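Local coordinates for malonyl-CoA decarboxylase (Rhodopseudomonas palustris, PDB 4KSA), which probably catalyses the decarboxylation of malonyl-CoA to acetyl-CoA and carbon dioxide, and carries a magnesium-binding site, at residues T261-Y266 / E290-E295; A235-S240 / A245-L250; E227-V232 / I278-F283; T325-S330 / L358-A363; G13-L18 / F172-R177. All coordinates share one frame; numbering follows the deposited sequence.

Interaction 1 (T261-Y266 / E290-E295)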
# COMPACT_ATOMS: atom_id res chain seq x y z
N THR A 261 8.16 27.04 -16.44
CA THR A 261 7.05 27.84 -15.95
C THR A 261 5.76 27.42 -16.63
O THR A 261 4.66 27.66 -16.12
CB THR A 261 7.22 29.31 -16.28
OG1 THR A 261 7.52 29.43 -17.67
CG2 THR A 261 8.32 29.92 -15.43
N THR A 262 5.92 26.82 -17.81
CA THR A 262 4.78 26.38 -18.60
C THR A 262 4.70 24.86 -18.75
O THR A 262 5.71 24.17 -18.91
CB THR A 262 4.83 26.96 -20.03
OG1 THR A 262 5.35 28.29 -19.99
CG2 THR A 262 3.44 27.01 -20.64
N ALA A 263 3.47 24.37 -18.71
CA ALA A 263 3.20 22.96 -18.89
C ALA A 263 2.45 22.88 -20.22
O ALA A 263 1.37 23.46 -20.36
CB ALA A 263 2.33 22.44 -17.75
N VAL A 264 3.02 22.19 -21.20
CA VAL A 264 2.32 22.09 -22.46
C VAL A 264 1.92 20.67 -22.95
O VAL A 264 2.74 19.82 -23.31
CB VAL A 264 3.10 22.84 -23.55
CG1 VAL A 264 4.55 22.45 -23.53
CG2 VAL A 264 2.48 22.55 -24.91
N PHE A 265 0.61 20.45 -22.94
CA PHE A 265 0.03 19.20 -23.39
C PHE A 265 0.23 19.17 -24.88
O PHE A 265 -0.17 20.10 -25.57
CB PHE A 265 -1.46 19.20 -23.06
CG PHE A 265 -1.72 19.33 -21.60
CD1 PHE A 265 -1.55 18.24 -20.76
CD2 PHE A 265 -2.04 20.56 -21.05
CE1 PHE A 265 -1.67 18.37 -19.40
CE2 PHE A 265 -2.17 20.70 -19.67
CZ PHE A 265 -1.98 19.60 -18.84
N TYR A 266 0.85 18.12 -25.40
CA TYR A 266 1.06 18.10 -26.82
C TYR A 266 0.63 16.79 -27.44
O TYR A 266 0.80 16.57 -28.64
CB TYR A 266 2.53 18.42 -27.15
CG TYR A 266 3.52 17.39 -26.72
CD1 TYR A 266 3.84 16.32 -27.57
CD2 TYR A 266 4.16 17.47 -25.48
CE1 TYR A 266 4.77 15.35 -27.19
CE2 TYR A 266 5.09 16.50 -25.09
CZ TYR A 266 5.40 15.45 -25.95
OH TYR A 266 6.32 14.51 -25.58
N GLU A 290 -3.80 19.89 -11.87
CA GLU A 290 -3.67 19.97 -10.42
C GLU A 290 -2.50 19.10 -9.99
O GLU A 290 -1.82 19.42 -9.01
CB GLU A 290 -4.97 19.53 -9.74
CG GLU A 290 -6.16 20.39 -10.17
CD GLU A 290 -7.48 20.11 -9.43
OE1 GLU A 290 -7.97 18.95 -9.47
OE2 GLU A 290 -8.02 21.05 -8.81
N GLU A 291 -2.24 18.02 -10.72
CA GLU A 291 -1.12 17.15 -10.37
C GLU A 291 0.21 17.83 -10.63
O GLU A 291 1.05 17.91 -9.73
CB GLU A 291 -1.19 15.83 -11.15
CG GLU A 291 0.14 15.07 -11.20
CD GLU A 291 0.67 14.62 -9.83
OE1 GLU A 291 1.87 14.27 -9.75
OE2 GLU A 291 -0.12 14.61 -8.85
N ILE A 292 0.42 18.31 -11.84
CA ILE A 292 1.66 18.98 -12.19
C ILE A 292 1.91 20.14 -11.21
O ILE A 292 3.01 20.29 -10.69
CB ILE A 292 1.63 19.53 -13.65
CG1 ILE A 292 1.49 18.36 -14.63
CG2 ILE A 292 2.89 20.30 -13.97
CD1 ILE A 292 1.33 18.77 -16.08
N LYS A 293 0.88 20.92 -10.94
CA LYS A 293 1.02 22.06 -10.05
C LYS A 293 1.54 21.69 -8.67
O LYS A 293 2.42 22.35 -8.13
CB LYS A 293 -0.31 22.80 -9.91
CG LYS A 293 -0.20 24.10 -9.13
CD LYS A 293 -1.56 24.77 -8.96
CE LYS A 293 -2.53 23.86 -8.22
NZ LYS A 293 -3.73 24.60 -7.74
N ARG A 294 1.01 20.62 -8.08
CA ARG A 294 1.46 20.25 -6.75
C ARG A 294 2.88 19.69 -6.76
O ARG A 294 3.61 19.80 -5.77
CB ARG A 294 0.50 19.26 -6.10
CG ARG A 294 0.71 17.83 -6.49
CD ARG A 294 0.17 16.92 -5.41
NE ARG A 294 0.31 15.52 -5.79
CZ ARG A 294 1.47 14.94 -6.10
NH1 ARG A 294 2.60 15.64 -6.07
NH2 ARG A 294 1.50 13.65 -6.44
N GLU A 295 3.29 19.08 -7.87
CA GLU A 295 4.65 18.57 -7.93
C GLU A 295 5.62 19.72 -8.24
O GLU A 295 6.68 19.82 -7.61
CB GLU A 295 4.81 17.50 -9.02
CG GLU A 295 6.27 17.13 -9.24
CD GLU A 295 6.57 16.57 -10.62
OE1 GLU A 295 7.77 16.48 -10.97
OE2 GLU A 295 5.62 16.22 -11.35

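Interaction 2 (A235-S240 / A245-L250)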
# COMPACT_ATOMS: atom_id res chain seq x y z
N ALA A 235 5.08 18.60 -21.96
CA ALA A 235 6.43 19.15 -22.09
C ALA A 235 6.58 20.34 -21.13
O ALA A 235 5.72 21.22 -21.10
CB ALA A 235 6.68 19.61 -23.52
N LEU A 236 7.65 20.33 -20.33
CA LEU A 236 7.91 21.42 -19.40
C LEU A 236 8.69 22.52 -20.12
O LEU A 236 9.77 22.26 -20.68
CB LEU A 236 8.72 20.92 -18.20
CG LEU A 236 7.99 20.11 -17.13
CD1 LEU A 236 6.48 20.22 -17.33
CD2 LEU A 236 8.48 18.66 -17.17
N THR A 237 8.15 23.73 -20.12
CA THR A 237 8.80 24.83 -20.83
C THR A 237 8.67 26.21 -20.18
O THR A 237 8.09 26.37 -19.10
CB THR A 237 8.24 24.97 -22.26
OG1 THR A 237 6.90 25.47 -22.18
CG2 THR A 237 8.24 23.61 -22.97
N LYS A 238 9.21 27.22 -20.87
CA LYS A 238 9.18 28.60 -20.41
C LYS A 238 8.38 29.53 -21.34
O LYS A 238 8.51 30.75 -21.28
CB LYS A 238 10.62 29.12 -20.25
CG LYS A 238 11.32 28.65 -18.98
CD LYS A 238 12.81 28.97 -18.97
CE LYS A 238 13.60 28.01 -19.86
NZ LYS A 238 15.07 28.11 -19.65
N ASP A 239 7.53 28.93 -22.18
CA ASP A 239 6.71 29.69 -23.13
C ASP A 239 5.72 28.76 -23.82
O ASP A 239 6.05 27.61 -24.10
CB ASP A 239 7.62 30.29 -24.20
CG ASP A 239 8.26 29.22 -25.06
OD1 ASP A 239 8.93 28.33 -24.49
OD2 ASP A 239 8.10 29.26 -26.30
N SER A 240 4.53 29.26 -24.12
CA SER A 240 3.49 28.50 -24.80
C SER A 240 3.76 28.46 -26.32
O SER A 240 3.31 29.33 -27.04
CB SER A 240 2.14 29.16 -24.54
OG SER A 240 2.02 29.53 -23.18
N ALA A 245 7.45 21.01 -34.08
CA ALA A 245 8.80 20.65 -34.50
C ALA A 245 9.84 20.83 -33.39
O ALA A 245 10.55 19.89 -33.04
CB ALA A 245 9.20 21.46 -35.72
N PRO A 246 9.94 22.04 -32.82
CA PRO A 246 10.93 22.24 -31.75
C PRO A 246 10.76 21.28 -30.55
O PRO A 246 11.69 20.54 -30.22
CB PRO A 246 10.75 23.72 -31.38
CG PRO A 246 9.34 24.02 -31.77
CD PRO A 246 9.19 23.29 -33.08
N LEU A 247 9.59 21.28 -29.92
CA LEU A 247 9.35 20.40 -28.79
C LEU A 247 9.85 18.99 -29.08
O LEU A 247 10.56 18.38 -28.28
CB LEU A 247 7.87 20.32 -28.47
CG LEU A 247 7.17 21.59 -28.00
CD1 LEU A 247 5.75 21.27 -27.59
CD2 LEU A 247 7.93 22.18 -26.84
N LEU A 248 9.49 18.47 -30.24
CA LEU A 248 9.87 17.12 -30.62
C LEU A 248 11.32 16.97 -31.06
O LEU A 248 11.81 15.85 -31.16
CB LEU A 248 8.96 16.62 -31.74
CG LEU A 248 7.49 17.02 -31.62
CD1 LEU A 248 6.70 16.46 -32.80
CD2 LEU A 248 6.93 16.53 -30.29
N ASP A 249 12.02 18.08 -31.31
CA ASP A 249 13.41 18.00 -31.75
C ASP A 249 14.33 17.39 -30.71
O ASP A 249 14.60 17.99 -29.66
CB ASP A 249 13.94 19.38 -32.16
CG ASP A 249 15.39 19.34 -32.65
OD1 ASP A 249 15.80 18.29 -33.22
OD2 ASP A 249 16.12 20.34 -32.50
N LEU A 250 14.82 16.19 -31.01
CA LEU A 250 15.71 15.48 -30.10
C LEU A 250 17.02 16.22 -29.93
O LEU A 250 17.64 16.16 -28.87
CB LEU A 250 15.97 14.06 -30.62
CG LEU A 250 14.81 13.08 -30.41
CD1 LEU A 250 14.46 13.01 -28.91
CD2 LEU A 250 13.59 13.51 -31.22

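Interaction 3 (E227-V232 / I278-F283)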
# COMPACT_ATOMS: atom_id res chain seq x y z
N GLU A 227 -4.13 -1.29 -17.43
CA GLU A 227 -4.30 -0.73 -18.76
C GLU A 227 -4.51 0.79 -18.80
O GLU A 227 -5.51 1.31 -18.29
CB GLU A 227 -5.45 -1.47 -19.44
CG GLU A 227 -5.49 -1.31 -20.94
CD GLU A 227 -4.29 -1.91 -21.63
OE1 GLU A 227 -4.19 -3.16 -21.66
OE2 GLU A 227 -3.45 -1.14 -22.14
N PRO A 228 -3.56 1.54 -19.40
CA PRO A 228 -3.71 3.00 -19.48
C PRO A 228 -4.75 3.38 -20.56
O PRO A 228 -4.49 3.25 -21.75
CB PRO A 228 -2.29 3.48 -19.80
CG PRO A 228 -1.74 2.38 -20.61
CD PRO A 228 -2.23 1.12 -19.90
N LEU A 229 -5.93 3.82 -20.13
CA LEU A 229 -7.00 4.18 -21.04
C LEU A 229 -6.71 5.46 -21.83
O LEU A 229 -6.80 5.50 -23.07
CB LEU A 229 -8.29 4.32 -20.26
CG LEU A 229 -8.56 3.12 -19.36
CD1 LEU A 229 -9.96 3.21 -18.78
CD2 LEU A 229 -8.36 1.83 -20.15
N ILE A 230 -6.37 6.51 -21.10
CA ILE A 230 -6.04 7.79 -21.69
C ILE A 230 -4.61 8.09 -21.31
O ILE A 230 -4.27 8.10 -20.12
CB ILE A 230 -6.95 8.88 -21.14
CG1 ILE A 230 -8.40 8.52 -21.48
CG2 ILE A 230 -6.54 10.22 -21.70
CD1 ILE A 230 -9.42 9.37 -20.81
N PHE A 231 -3.79 8.33 -22.32
CA PHE A 231 -2.36 8.63 -22.17
C PHE A 231 -2.11 10.10 -22.53
O PHE A 231 -2.35 10.52 -23.67
CB PHE A 231 -1.56 7.72 -23.11
CG PHE A 231 -0.09 7.89 -23.01
CD1 PHE A 231 0.55 7.82 -21.79
CD2 PHE A 231 0.67 8.12 -24.15
CE1 PHE A 231 1.95 7.96 -21.69
CE2 PHE A 231 2.06 8.27 -24.07
CZ PHE A 231 2.70 8.19 -22.84
N VAL A 232 -1.63 10.88 -21.56
CA VAL A 232 -1.37 12.31 -21.76
C VAL A 232 0.12 12.67 -21.72
O VAL A 232 0.78 12.48 -20.72
CB VAL A 232 -2.10 13.13 -20.68
CG1 VAL A 232 -1.95 14.61 -20.95
CG2 VAL A 232 -3.56 12.76 -20.67
N ILE A 278 -16.96 6.31 -25.04
CA ILE A 278 -17.32 6.12 -23.64
C ILE A 278 -16.71 7.30 -22.90
O ILE A 278 -15.51 7.56 -23.05
CB ILE A 278 -16.78 4.80 -23.07
CG1 ILE A 278 -17.73 3.65 -23.42
CG2 ILE A 278 -16.70 4.87 -21.56
CD1 ILE A 278 -18.00 3.49 -24.89
N SER A 279 -17.53 8.01 -22.13
CA SER A 279 -17.08 9.18 -21.38
C SER A 279 -16.43 8.83 -20.06
O SER A 279 -16.88 7.95 -19.34
CB SER A 279 -18.26 10.11 -21.10
OG SER A 279 -17.93 11.10 -20.13
N PHE A 280 -15.36 9.56 -19.73
CA PHE A 280 -14.65 9.35 -18.49
C PHE A 280 -14.68 10.64 -17.70
O PHE A 280 -13.88 10.86 -16.79
CB PHE A 280 -13.21 8.91 -18.77
CG PHE A 280 -13.12 7.53 -19.31
CD1 PHE A 280 -13.52 6.45 -18.53
CD2 PHE A 280 -12.71 7.30 -20.62
CE1 PHE A 280 -13.51 5.16 -19.05
CE2 PHE A 280 -12.69 6.01 -21.15
CZ PHE A 280 -13.09 4.94 -20.36
N GLY A 281 -15.63 11.49 -18.04
CA GLY A 281 -15.75 12.76 -17.37
C GLY A 281 -15.14 13.86 -18.21
O GLY A 281 -14.34 13.63 -19.12
N ASN A 282 -15.51 15.08 -17.87
CA ASN A 282 -15.03 16.24 -18.58
C ASN A 282 -13.88 16.91 -17.89
O ASN A 282 -13.20 17.77 -18.47
CB ASN A 282 -16.20 17.18 -18.76
CG ASN A 282 -17.26 16.59 -19.67
OD1 ASN A 282 -17.09 16.57 -20.89
ND2 ASN A 282 -18.34 16.08 -19.09
N PHE A 283 -13.61 16.50 -16.66
CA PHE A 283 -12.55 17.12 -15.90
C PHE A 283 -11.29 16.28 -15.79
O PHE A 283 -10.71 16.13 -14.72
CB PHE A 283 -13.10 17.51 -14.54
CG PHE A 283 -14.26 18.44 -14.64
CD1 PHE A 283 -14.06 19.77 -14.97
CD2 PHE A 283 -15.55 17.97 -14.49
CE1 PHE A 283 -15.15 20.64 -15.15
CE2 PHE A 283 -16.65 18.82 -14.66
CZ PHE A 283 -16.45 20.16 -14.99

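Interaction 4 (T325-S330 / L358-A363)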
# COMPACT_ATOMS: atom_id res chain seq x y z
N THR A 325 -20.76 30.54 -47.38
CA THR A 325 -21.17 31.67 -46.54
C THR A 325 -20.16 32.82 -46.58
O THR A 325 -20.55 33.97 -46.75
CB THR A 325 -21.36 31.22 -45.06
OG1 THR A 325 -22.07 29.97 -45.01
CG2 THR A 325 -22.12 32.30 -44.27
N LEU A 326 -18.88 32.52 -46.39
CA LEU A 326 -17.88 33.58 -46.41
C LEU A 326 -16.62 33.22 -47.17
O LEU A 326 -15.58 32.91 -46.59
CB LEU A 326 -17.51 34.04 -44.99
CG LEU A 326 -16.74 35.38 -44.96
CD1 LEU A 326 -17.68 36.50 -44.46
CD2 LEU A 326 -15.51 35.28 -44.06
N LEU A 327 -16.75 33.29 -48.48
CA LEU A 327 -15.67 33.05 -49.41
C LEU A 327 -16.00 33.93 -50.60
O LEU A 327 -16.81 33.56 -51.46
CB LEU A 327 -15.61 31.59 -49.86
CG LEU A 327 -14.95 30.60 -48.91
CD1 LEU A 327 -14.77 29.27 -49.64
CD2 LEU A 327 -13.60 31.14 -48.44
N ASP A 328 -15.41 35.12 -50.63
CA ASP A 328 -15.63 36.05 -51.73
C ASP A 328 -14.65 35.70 -52.85
O ASP A 328 -13.83 34.78 -52.72
CB ASP A 328 -15.44 37.51 -51.27
CG ASP A 328 -14.07 37.77 -50.64
OD1 ASP A 328 -13.06 37.26 -51.16
OD2 ASP A 328 -14.02 38.52 -49.64
N ALA A 329 -14.73 36.42 -53.96
CA ALA A 329 -13.84 36.16 -55.09
C ALA A 329 -12.35 36.14 -54.69
O ALA A 329 -11.59 35.28 -55.13
CB ALA A 329 -14.10 37.20 -56.19
N SER A 330 -11.95 37.09 -53.84
CA SER A 330 -10.57 37.19 -53.38
C SER A 330 -10.14 35.90 -52.68
O SER A 330 -9.20 35.20 -53.12
CB SER A 330 -10.42 38.35 -52.39
OG SER A 330 -11.14 39.49 -52.83
N LEU A 358 -6.47 31.81 -41.11
CA LEU A 358 -6.77 32.04 -39.70
C LEU A 358 -8.18 32.56 -39.50
O LEU A 358 -8.83 32.25 -38.51
CB LEU A 358 -5.79 33.04 -39.10
CG LEU A 358 -4.34 32.56 -39.02
CD1 LEU A 358 -3.48 33.63 -38.39
CD2 LEU A 358 -4.28 31.28 -38.22
N GLN A 359 -8.67 33.36 -40.44
CA GLN A 359 -10.00 33.90 -40.31
C GLN A 359 -11.06 32.85 -40.61
O GLN A 359 -12.16 32.89 -40.06
CB GLN A 359 -10.17 35.10 -41.23
CG GLN A 359 -11.47 35.84 -41.01
CD GLN A 359 -11.79 36.76 -42.16
OE1 GLN A 359 -11.05 37.71 -42.44
NE2 GLN A 359 -12.90 36.48 -42.85
N LEU A 360 -10.75 31.92 -41.50
CA LEU A 360 -11.68 30.85 -41.83
C LEU A 360 -11.69 29.89 -40.64
O LEU A 360 -12.75 29.39 -40.23
CB LEU A 360 -11.24 30.12 -43.09
CG LEU A 360 -11.51 30.86 -44.40
CD1 LEU A 360 -10.88 30.11 -45.56
CD2 LEU A 360 -13.01 30.99 -44.57
N ALA A 361 -10.51 29.65 -40.09
CA ALA A 361 -10.38 28.76 -38.94
C ALA A 361 -11.27 29.25 -37.81
O ALA A 361 -11.94 28.45 -37.16
CB ALA A 361 -8.94 28.71 -38.49
N ALA A 362 -11.29 30.56 -37.58
CA ALA A 362 -12.11 31.13 -36.52
C ALA A 362 -13.60 30.81 -36.69
O ALA A 362 -14.29 30.50 -35.72
CB ALA A 362 -11.89 32.63 -36.45
N ALA A 363 -14.11 30.91 -37.91
CA ALA A 363 -15.52 30.61 -38.13
C ALA A 363 -15.70 29.12 -37.92
O ALA A 363 -16.72 28.67 -37.39
CB ALA A 363 -15.94 31.00 -39.54

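Interaction 5 (G13-L18 / F172-R177)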
# COMPACT_ATOMS: atom_id res chain seq x y z
N GLY A 13 -6.09 1.02 -1.85
CA GLY A 13 -5.87 -0.31 -1.30
C GLY A 13 -6.63 -1.42 -2.01
O GLY A 13 -6.02 -2.35 -2.54
N LEU A 14 -7.96 -1.31 -2.02
CA LEU A 14 -8.81 -2.29 -2.67
C LEU A 14 -8.39 -2.51 -4.10
O LEU A 14 -8.35 -3.64 -4.58
CB LEU A 14 -10.27 -1.83 -2.65
CG LEU A 14 -11.26 -2.57 -1.75
CD1 LEU A 14 -10.78 -2.53 -0.31
CD2 LEU A 14 -12.62 -1.93 -1.88
N PHE A 15 -8.07 -1.42 -4.79
CA PHE A 15 -7.65 -1.52 -6.18
C PHE A 15 -6.37 -2.35 -6.30
O PHE A 15 -6.24 -3.12 -7.24
CB PHE A 15 -7.44 -0.13 -6.79
CG PHE A 15 -8.73 0.61 -7.07
CD1 PHE A 15 -9.95 -0.08 -7.17
CD2 PHE A 15 -8.73 2.00 -7.26
CE1 PHE A 15 -11.15 0.60 -7.44
CE2 PHE A 15 -9.92 2.68 -7.54
CZ PHE A 15 -11.13 1.98 -7.62
N ASN A 16 -5.46 -2.20 -5.35
CA ASN A 16 -4.20 -2.96 -5.37
C ASN A 16 -4.47 -4.46 -5.26
O ASN A 16 -3.75 -5.27 -5.84
CB ASN A 16 -3.28 -2.52 -4.22
CG ASN A 16 -2.91 -1.04 -4.31
OD1 ASN A 16 -2.10 -0.54 -3.52
ND2 ASN A 16 -3.49 -0.33 -5.27
N SER A 17 -5.49 -4.82 -4.51
CA SER A 17 -5.87 -6.21 -4.36
C SER A 17 -6.41 -6.73 -5.70
O SER A 17 -6.00 -7.78 -6.18
CB SER A 17 -6.96 -6.34 -3.28
OG SER A 17 -6.50 -5.86 -2.03
N LEU A 18 -7.33 -5.96 -6.30
CA LEU A 18 -7.94 -6.31 -7.58
C LEU A 18 -6.90 -6.29 -8.71
O LEU A 18 -7.17 -6.77 -9.82
CB LEU A 18 -9.06 -5.31 -7.93
CG LEU A 18 -10.06 -4.95 -6.83
CD1 LEU A 18 -10.98 -3.80 -7.28
CD2 LEU A 18 -10.85 -6.20 -6.46
N PHE A 172 -13.97 5.71 -10.31
CA PHE A 172 -12.82 4.87 -10.03
C PHE A 172 -11.69 5.12 -10.98
O PHE A 172 -10.72 4.36 -11.00
CB PHE A 172 -13.16 3.37 -10.08
CG PHE A 172 -14.16 2.94 -9.05
CD1 PHE A 172 -14.48 3.78 -7.98
CD2 PHE A 172 -14.79 1.70 -9.15
CE1 PHE A 172 -15.42 3.38 -7.03
CE2 PHE A 172 -15.72 1.29 -8.22
CZ PHE A 172 -16.04 2.14 -7.15
N LEU A 173 -11.80 6.17 -11.79
CA LEU A 173 -10.73 6.47 -12.75
C LEU A 173 -9.58 7.06 -11.93
O LEU A 173 -9.80 7.91 -11.09
CB LEU A 173 -11.20 7.45 -13.81
CG LEU A 173 -10.29 7.47 -15.04
CD1 LEU A 173 -10.44 6.18 -15.83
CD2 LEU A 173 -10.62 8.66 -15.91
N VAL A 174 -8.37 6.58 -12.17
CA VAL A 174 -7.23 7.06 -11.41
C VAL A 174 -6.10 7.50 -12.31
O VAL A 174 -5.76 6.82 -13.28
CB VAL A 174 -6.70 5.97 -10.47
CG1 VAL A 174 -5.36 6.39 -9.88
CG2 VAL A 174 -7.72 5.73 -9.37
N LEU A 175 -5.52 8.65 -11.99
CA LEU A 175 -4.42 9.20 -12.76
C LEU A 175 -3.09 8.74 -12.17
O LEU A 175 -2.92 8.70 -10.96
CB LEU A 175 -4.50 10.72 -12.75
CG LEU A 175 -3.29 11.45 -13.34
CD1 LEU A 175 -3.24 11.27 -14.86
CD2 LEU A 175 -3.38 12.92 -12.98
N GLN A 176 -2.16 8.37 -13.02
CA GLN A 176 -0.87 7.91 -12.56
C GLN A 176 0.21 8.50 -13.45
O GLN A 176 0.02 8.61 -14.66
CB GLN A 176 -0.78 6.38 -12.60
CG GLN A 176 -1.27 5.71 -11.34
CD GLN A 176 -0.53 6.21 -10.13
OE1 GLN A 176 0.69 6.03 -10.03
NE2 GLN A 176 -1.24 6.86 -9.21
N ARG A 177 1.33 8.89 -12.87
CA ARG A 177 2.38 9.42 -13.69
C ARG A 177 3.02 8.19 -14.27
O ARG A 177 3.07 7.15 -13.62
CB ARG A 177 3.40 10.20 -12.88
CG ARG A 177 4.63 10.51 -13.70
CD ARG A 177 5.58 11.45 -13.01
NE ARG A 177 6.85 11.43 -13.73
CZ ARG A 177 7.92 12.15 -13.40
NH1 ARG A 177 7.88 12.96 -12.35
NH2 ARG A 177 9.03 12.03 -14.13

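Interaction 1 (T261-Y266 / E290-E295)
Ile292, on helix 284-295, reaches toward strand residues Ala263 and Phe265, and its terminal methyl does all the close touching. CD1 of Ile292 stops 4.2 Å from CB of Ala263, and the same CD1 lies 4.4 Å from CZ of Phe265, meeting that ring obliquely. The reach comes from an extended side chain: CG1 stands beside the backbone N and CD1 continues outward (chi2 175°), so the methyl reaches about halfway across the 7.9 Å between the CA atoms of Ala263 and Ile292. Phe265 brings the outer end of its ring in from farther along the strand, while Ala263 presents its methyl, which lets the helix sit close at that point. Tyr217 of strand 214-220, two strands away, also touches Ile292; the pairs between the two segments are apolar. Strand 262-270, helix 284-295 and strand 301-304 form a beta-alpha-beta unit whose two strands run parallel and side by side in the mixed sheet, and the contact lies between the first strand and the crossover helix. At its start this strand has a classic beta bulge, Thr261 and Thr262 both facing Thr237. The outer side of the helix has a looser character, held by charge. Arg294 sets one face of its guanidinium against Glu291, NH2 of Arg294 lying 3.1 Å from OE2 of Glu291; because the oxygen is well out of the guanidinium plane, the pairing is electrostatic and no N-H is aimed at it. Glu295 instead makes a salt bridge with Arg215, and Lys293 is exposed to solvent.

Interaction 2 (A235-S240 / A245-L250)
Leu247 and Thr237 cross at about a right angle, and one methyl branch of the leucine makes the contact with both strand residues. CD2 of Leu247 lies 4.1 Å from CG2 of Thr237 and 4.4 Å from CB of Ala235, so it rests over two residues that point to the same side of the strand. Leucine's CG sits beside the backbone N (chi1 -64°), which sends the isobutyl end from the short helix straight to the strand, where the nearest CA atoms, those of Ala235 and Leu247, are 7.4 Å apart. The threonine is turned with its methyl, rather than its hydroxyl, against the leucine: at chi1 71° OG1 takes the place between backbone N and carbonyl carbon, and CG2 is left beside the N, facing the helix. No hydrogen bond joins the two segments, and the meeting is wholly apolar. The helix is closing here, with N of Asp249 bonded to O of Pro246 at 2.7 Å and Asp249 the first residue to leave helical angles. Leu247 O is held by NH1 of Arg214, from the adjoining strand 214-220. Helix 244-248 thus follows strand 230-237 after a brief connection and folds back on it, and Ala235 and Thr237 also touch Val264 of the neighbouring antiparallel strand 262-270. Helix 284-295 packs against the other face of the sheet.

Interaction 3 (E227-V232 / I278-F283)
Phe280 reaches from the loop 278-283 to Leu229 and Ile230, meeting the leucine at the far end of its ring and the isoleucine nearer its base. CZ of Phe280 is 3.9 Å from CD1 of Leu229, and CD2 of Phe280 is likewise 3.9 Å from CD1 of Ile230; both methyls approach the ring obliquely. All three side chains place CG or CG1 beside the backbone N, and both aliphatic chains then run extended (chi2 -171° in Leu229, 170° in Ile230), which carries their CD1 methyls out to the ring; the CA atoms of Ile230 and Phe280 are 9.3 Å apart. Leu229 crosses the phenylalanine at about a right angle, whereas Ile230 slides past it in the opposite direction. The backbone around Phe280 is shaped by an ST turn, in which OG of Ser279 accepts from N of Gly281 at 3.1 Å in a nearly straight bond. Beyond it, Asn282 ND2 bonds Glu52 of the second subunit. This loop joins strand 262-270 to helix 284-295, the position that in acetyltransferase-fold relatives holds the pyrophosphate of coenzyme A; a similar role here would be consistent with the family's membership of the acetyltransferase clan.

Interaction 4 (T325-S330 / L358-A363)
Leu327 and Leu360 meet methyl to methyl where the chain leading into helix 329-335 lies against the long helix 347-367, an all-helical part of the C-terminal region. CD2 of Leu327 is 3.9 Å from CD2 of Leu360 and 4.1 Å from CD1 of Leu360, so it rests across both branches of the leucine fork, the two side chains crossing at about a right angle. Leu360 also lays CD2 3.8 Å from the carbonyl O of Leu326. Beside this buried pair, Leu326 and Gln359 cross at the exposed margin. Gln359 extends toward the loop with CG anti to its own N (chi1 -172°), which brings the amide end up to the leucine; the modelled spacing of Leu326 CD2 and Gln359 NE2 is too short for ordinary packing and remains doubtful at this resolution. Farther out, Leu335 touches both Leu327 and Leu360, closing helix 329-335 over the pair, and Leu315 of helix 311-320 adds to Leu360. Pro445, near the C-terminus, packs on Leu326. The loop turns into its helix at Asp328, the N-cap residue, whose OD1 accepts a hydrogen bond from the backbone N of Ala331.

Interaction 5 (G13-L18 / F172-R177)
Phe15 and Phe172 mark the closest backbone approach, their CA atoms 9.1 Å apart, where helix 6-22 lies over the residues that lead into strand 174-178. The helical segment is regular, with N of Leu18 bonded to O of Leu14 at 3.1 Å, whereas the other segment passes from a 3-10 turn at Phe172 into extended strand from Val174 onward. No backbone bond joins them, and large side chains span the gap. The two rings form an offset edge-to-face pair, centroids 5.4 Å apart and planes at 68°, in which Phe15 gives the edge and Phe172 the face. CZ of Phe15 comes 3.5 Å from CB of Phe172, near the base of that ring, while CE1 of Phe15 stands over its face. A chi1 of -73° sets CG of Phe15 beside its backbone N and sends the ring off the helix toward the strand. On the other flank, CE2 of Phe15 touches CG2 of Val174 at 4.2 Å. An alanine in place of Phe15 would keep only CB of this ring-bearing chain, and is likely to leave the face of Phe172 without its edge partner and a gap beside Val174. Pro222, in the loop after strand 214-220, packs on both rings. The helix lies at the boundary with the second subunit: Ser17 and Leu18 pack on Val174 of that subunit, and Leu14 on its His221. Strand 174-178 is an edge strand of the sheet within this chain, antiparallel to its neighbour 214-220, and its Leu175 packs on helix 284-295.

Overall arrangement
Interactions 1, 2, 3 and 5 belong to one mixed sheet and its covering elements. Interactions 1 and 2 lie 13 Å apart between centres, on opposite faces of the neighbouring strands 262-270 and 230-237. Interactions 2 and 3 use opposite ends of strand 230-237, with centres 24 Å apart, and interaction 3 meets interaction 1 through Phe265 CD1 and Val232 CG1 at 3.7 Å. Leu173 connects interactions 3 and 5, its CD2 lying 3.9 Å from Phe280 CB; both contacts also touch the second subunit. Interaction 4 stands apart, its centre 31 Å from that of interaction 2 and 48 Å from that of interaction 5. All five lie away from His162, a magnesium-binding residue.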